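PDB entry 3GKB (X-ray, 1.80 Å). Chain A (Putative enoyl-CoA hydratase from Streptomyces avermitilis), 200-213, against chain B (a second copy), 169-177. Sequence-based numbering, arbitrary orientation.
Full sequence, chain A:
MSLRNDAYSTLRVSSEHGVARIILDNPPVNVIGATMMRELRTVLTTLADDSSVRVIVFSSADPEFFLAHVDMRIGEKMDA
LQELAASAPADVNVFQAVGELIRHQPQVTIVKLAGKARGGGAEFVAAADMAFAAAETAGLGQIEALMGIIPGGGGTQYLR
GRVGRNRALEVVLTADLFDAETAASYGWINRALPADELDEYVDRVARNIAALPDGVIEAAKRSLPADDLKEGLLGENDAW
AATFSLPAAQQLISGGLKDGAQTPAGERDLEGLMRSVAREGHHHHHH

Chain A (200-213) EYVDRVARNIAALP
Chain B, residues 169-177: LEVVLTADL

The contact sets a helix of chain A, already under way at Glu A200, against the last stretch of a helix in chain B that ends at Thr B174. The axes approach to 9.9 Å with a signed crossing angle of 64°, and the register is fixed by Ile A209 CA and Leu B173 CA, 6.0 Å apart. Chain A keeps helical phi/psi near -63/-45 through Asn A208, with Ile A209 at -72/-40, Ala A210 at -65/-26 and Ala A211 at -81/-11, then turns extended at Leu A212 (-63/147) and Pro A213 (-64/160). Chain B leaves its helix at Ala B175 with positive phi (54/27), and Asp B176 follows at -85/161. Together the stretches bury 363 Å².

One direct hydrogen bond joins them, and it is also a salt bridge. Arg A204 starts sideways to chain B but reaches it through chi angles t, t, p and 82°, so that Arg A204 NH1 lies 2.9 Å from Asp B176 OD2 with an N-H...acceptor angle of 170°. The carboxylate oxygen sits at the guanidinium edge, near its plane, where an N-H can point almost straight at it. Asp B176 (chi1 m) follows the turn at Ala B175, and its CA-to-CB bond points toward chain A.

Asp B176 OD2 takes a second bond from water 3, at 2.7 Å. This water also donates to Thr B174 O at 3.0 Å and accepts from Asn A208 ND2 at 2.9 Å, so one solvent molecule uses both protons on chain B and ties in the amide of Asn A208 (chi1 m), whose ND2 comes no nearer than 4.6 Å to the chain B stretch, at Asp B176 OD1. Thr B174 settles its hydroxyl within its own helix: with chi1 p, Thr B174 OG1 donates to Glu B170 O at 2.8 Å, the carbonyl that also receives Thr B174 N at 2.9 Å. Thr B174 CG2 packs 3.8 Å from Val A205 CG1 (chi1 t).

Towards the start of the chain A segment, Tyr A201 (chi1 t, chi2 101°) and Glu B170 (t, t) meet through solvent. Water 1 lies 2.6 Å from both Tyr A201 OH and Glu B170 OE2, donating to the latter. Both carboxylate oxygens of Glu B170 have hydrogen-bond partners elsewhere in the structure too.

Water 2 lies within donating reach of Leu B173 O (2.8 Å) and, weakly, Asn A208 O (3.1 Å), which compete for its protons with other acceptors. Two chain A carbons also lie against the first carbonyl: Ile A209 CG1 is 3.5 Å and Leu A212 CD1 3.7 Å from Leu B173 O. All three side chains are rotamer m, t. Ile A209 CG1 lies 4.1 Å from Leu B173 CB, and Leu A212 CD1 lies 3.7 Å from Leu B173 CD2.

The rule here is that apolar side chains pack against the end of the chain B helix, while one charged pair and three waters serve the polar atoms named.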

# COMPACT_ATOMS: atom_id res chain seq x y z
N GLU A 200 -15.94 -10.12 19.28
CA GLU A 200 -17.14 -10.25 18.46
C GLU A 200 -16.86 -10.03 16.97
O GLU A 200 -17.36 -10.77 16.14
CB GLU A 200 -18.22 -9.27 18.94
CG GLU A 200 -19.48 -9.28 18.06
CD GLU A 200 -20.57 -8.32 18.52
OE1 GLU A 200 -20.37 -7.55 19.50
OE2 GLU A 200 -21.63 -8.35 17.86
N TYR A 201 -16.00 -9.06 16.68
CA TYR A 201 -15.62 -8.73 15.30
C TYR A 201 -14.97 -9.94 14.63
O TYR A 201 -15.40 -10.35 13.57
CB TYR A 201 -14.67 -7.53 15.24
CG TYR A 201 -14.44 -7.01 13.84
CD1 TYR A 201 -15.11 -5.87 13.39
CD2 TYR A 201 -13.58 -7.66 12.95
CE1 TYR A 201 -14.92 -5.40 12.09
CE2 TYR A 201 -13.39 -7.19 11.66
CZ TYR A 201 -14.06 -6.07 11.23
OH TYR A 201 -13.87 -5.60 9.95
N VAL A 202 -13.99 -10.54 15.30
CA VAL A 202 -13.28 -11.70 14.77
C VAL A 202 -14.17 -12.93 14.67
O VAL A 202 -14.14 -13.63 13.66
CB VAL A 202 -12.02 -12.00 15.61
CG1 VAL A 202 -11.40 -13.36 15.21
CG2 VAL A 202 -11.00 -10.82 15.48
N ASP A 203 -15.00 -13.17 15.68
CA ASP A 203 -15.95 -14.30 15.63
C ASP A 203 -16.92 -14.16 14.46
O ASP A 203 -17.23 -15.13 13.80
CB ASP A 203 -16.77 -14.43 16.90
CG ASP A 203 -17.53 -15.76 16.95
OD1 ASP A 203 -16.86 -16.76 17.22
OD2 ASP A 203 -18.77 -15.80 16.70
N ARG A 204 -17.42 -12.96 14.22
CA ARG A 204 -18.35 -12.74 13.11
C ARG A 204 -17.69 -13.00 11.75
O ARG A 204 -18.24 -13.69 10.92
CB ARG A 204 -18.95 -11.34 13.16
CG ARG A 204 -19.77 -10.90 11.92
CD ARG A 204 -20.19 -9.39 11.99
NE ARG A 204 -19.00 -8.55 11.77
CZ ARG A 204 -18.49 -8.25 10.56
NH1 ARG A 204 -19.11 -8.65 9.46
NH2 ARG A 204 -17.38 -7.51 10.44
N VAL A 205 -16.51 -12.42 11.54
CA VAL A 205 -15.75 -12.66 10.31
C VAL A 205 -15.46 -14.17 10.11
O VAL A 205 -15.65 -14.72 9.01
CB VAL A 205 -14.45 -11.82 10.32
CG1 VAL A 205 -13.41 -12.41 9.35
CG2 VAL A 205 -14.84 -10.37 9.95
N ALA A 206 -14.98 -14.81 11.17
CA ALA A 206 -14.62 -16.24 11.12
C ALA A 206 -15.86 -17.08 10.75
O ALA A 206 -15.80 -17.93 9.86
CB ALA A 206 -14.01 -16.69 12.44
N ARG A 207 -16.98 -16.87 11.43
CA ARG A 207 -18.22 -17.59 11.11
C ARG A 207 -18.71 -17.32 9.70
O ARG A 207 -19.17 -18.23 9.01
CB ARG A 207 -19.36 -17.22 12.08
CG ARG A 207 -19.18 -17.74 13.51
CD ARG A 207 -20.32 -17.23 14.40
NE ARG A 207 -20.30 -17.83 15.72
CZ ARG A 207 -20.87 -18.98 16.07
NH1 ARG A 207 -21.57 -19.72 15.20
NH2 ARG A 207 -20.76 -19.39 17.33
N ASN A 208 -18.63 -16.07 9.26
CA ASN A 208 -19.12 -15.71 7.92
C ASN A 208 -18.31 -16.37 6.80
O ASN A 208 -18.86 -16.82 5.79
CB ASN A 208 -19.15 -14.19 7.73
CG ASN A 208 -20.35 -13.52 8.45
OD1 ASN A 208 -21.22 -14.18 9.01
ND2 ASN A 208 -20.37 -12.20 8.44
N ILE A 209 -17.00 -16.43 7.00
CA ILE A 209 -16.12 -17.09 6.03
C ILE A 209 -16.30 -18.61 6.06
O ILE A 209 -16.35 -19.24 5.01
CB ILE A 209 -14.65 -16.66 6.26
CG1 ILE A 209 -14.48 -15.16 5.95
CG2 ILE A 209 -13.67 -17.44 5.38
CD1 ILE A 209 -13.07 -14.66 6.41
N ALA A 210 -16.46 -19.19 7.25
CA ALA A 210 -16.68 -20.64 7.38
C ALA A 210 -18.03 -21.05 6.75
O ALA A 210 -18.19 -22.21 6.35
CB ALA A 210 -16.61 -21.11 8.88
N ALA A 211 -18.98 -20.12 6.69
CA ALA A 211 -20.30 -20.40 6.15
C ALA A 211 -20.32 -20.36 4.65
O ALA A 211 -21.32 -20.75 4.08
CB ALA A 211 -21.32 -19.47 6.70
N LEU A 212 -19.26 -19.87 4.00
CA LEU A 212 -19.26 -19.77 2.54
C LEU A 212 -19.36 -21.16 1.92
O LEU A 212 -18.86 -22.13 2.47
CB LEU A 212 -17.99 -19.08 2.02
CG LEU A 212 -17.81 -17.61 2.41
CD1 LEU A 212 -16.41 -17.15 1.97
CD2 LEU A 212 -18.99 -16.70 1.88
N PRO A 213 -20.03 -21.26 0.75
CA PRO A 213 -20.18 -22.57 0.15
C PRO A 213 -18.85 -23.20 -0.29
O PRO A 213 -17.82 -22.50 -0.44
CB PRO A 213 -21.08 -22.32 -1.07
CG PRO A 213 -21.20 -20.90 -1.23
CD PRO A 213 -20.75 -20.22 0.04
N LEU B 169 -7.95 -10.53 0.27
CA LEU B 169 -8.61 -11.75 0.74
C LEU B 169 -9.68 -11.41 1.76
O LEU B 169 -10.77 -11.98 1.77
CB LEU B 169 -7.61 -12.70 1.38
CG LEU B 169 -6.78 -13.56 0.43
CD1 LEU B 169 -5.68 -14.21 1.27
CD2 LEU B 169 -7.66 -14.63 -0.31
N GLU B 170 -9.37 -10.45 2.64
CA GLU B 170 -10.36 -9.96 3.58
C GLU B 170 -11.58 -9.41 2.82
O GLU B 170 -12.72 -9.77 3.13
CB GLU B 170 -9.78 -8.88 4.50
CG GLU B 170 -10.82 -8.30 5.48
CD GLU B 170 -10.36 -7.01 6.17
OE1 GLU B 170 -9.23 -6.53 5.92
OE2 GLU B 170 -11.16 -6.45 6.93
N VAL B 171 -11.36 -8.54 1.85
CA VAL B 171 -12.52 -7.92 1.13
C VAL B 171 -13.34 -9.01 0.46
O VAL B 171 -14.56 -9.03 0.58
CB VAL B 171 -12.07 -6.83 0.13
CG1 VAL B 171 -13.21 -6.43 -0.83
CG2 VAL B 171 -11.57 -5.60 0.90
N VAL B 172 -12.68 -9.91 -0.26
CA VAL B 172 -13.36 -10.93 -1.04
C VAL B 172 -14.11 -11.96 -0.16
O VAL B 172 -15.26 -12.30 -0.44
CB VAL B 172 -12.37 -11.60 -1.99
CG1 VAL B 172 -12.93 -12.87 -2.60
CG2 VAL B 172 -11.94 -10.55 -3.10
N LEU B 173 -13.48 -12.42 0.92
CA LEU B 173 -14.04 -13.52 1.71
C LEU B 173 -14.98 -13.03 2.80
O LEU B 173 -15.96 -13.70 3.08
CB LEU B 173 -12.91 -14.41 2.24
CG LEU B 173 -12.20 -15.25 1.17
CD1 LEU B 173 -11.03 -16.02 1.77
CD2 LEU B 173 -13.14 -16.25 0.42
N THR B 174 -14.74 -11.87 3.40
CA THR B 174 -15.72 -11.33 4.36
C THR B 174 -16.97 -10.87 3.61
O THR B 174 -18.07 -10.88 4.14
CB THR B 174 -15.21 -10.19 5.27
OG1 THR B 174 -14.96 -8.99 4.53
CG2 THR B 174 -13.98 -10.60 6.02
N ALA B 175 -16.76 -10.43 2.37
CA ALA B 175 -17.84 -9.96 1.50
C ALA B 175 -18.68 -8.84 2.15
O ALA B 175 -19.82 -8.65 1.79
CB ALA B 175 -18.75 -11.12 1.05
N ASP B 176 -18.09 -8.09 3.06
CA ASP B 176 -18.83 -7.03 3.71
C ASP B 176 -18.82 -5.75 2.90
O ASP B 176 -18.01 -5.59 2.00
CB ASP B 176 -18.27 -6.80 5.10
CG ASP B 176 -18.70 -7.89 6.08
OD1 ASP B 176 -19.89 -8.33 6.00
OD2 ASP B 176 -17.86 -8.27 6.91
N LEU B 177 -19.77 -4.88 3.21
CA LEU B 177 -19.85 -3.58 2.57
C LEU B 177 -18.93 -2.66 3.35
O LEU B 177 -19.17 -2.40 4.56
CB LEU B 177 -21.29 -3.07 2.60
CG LEU B 177 -21.51 -1.77 1.83
CD1 LEU B 177 -21.41 -2.03 0.38
CD2 LEU B 177 -22.90 -1.14 2.22
O HOH W 1 -13.28 -7.43 8.13
O HOH W 2 -18.44 -14.11 4.30
O HOH W 3 -18.03 -10.99 7.12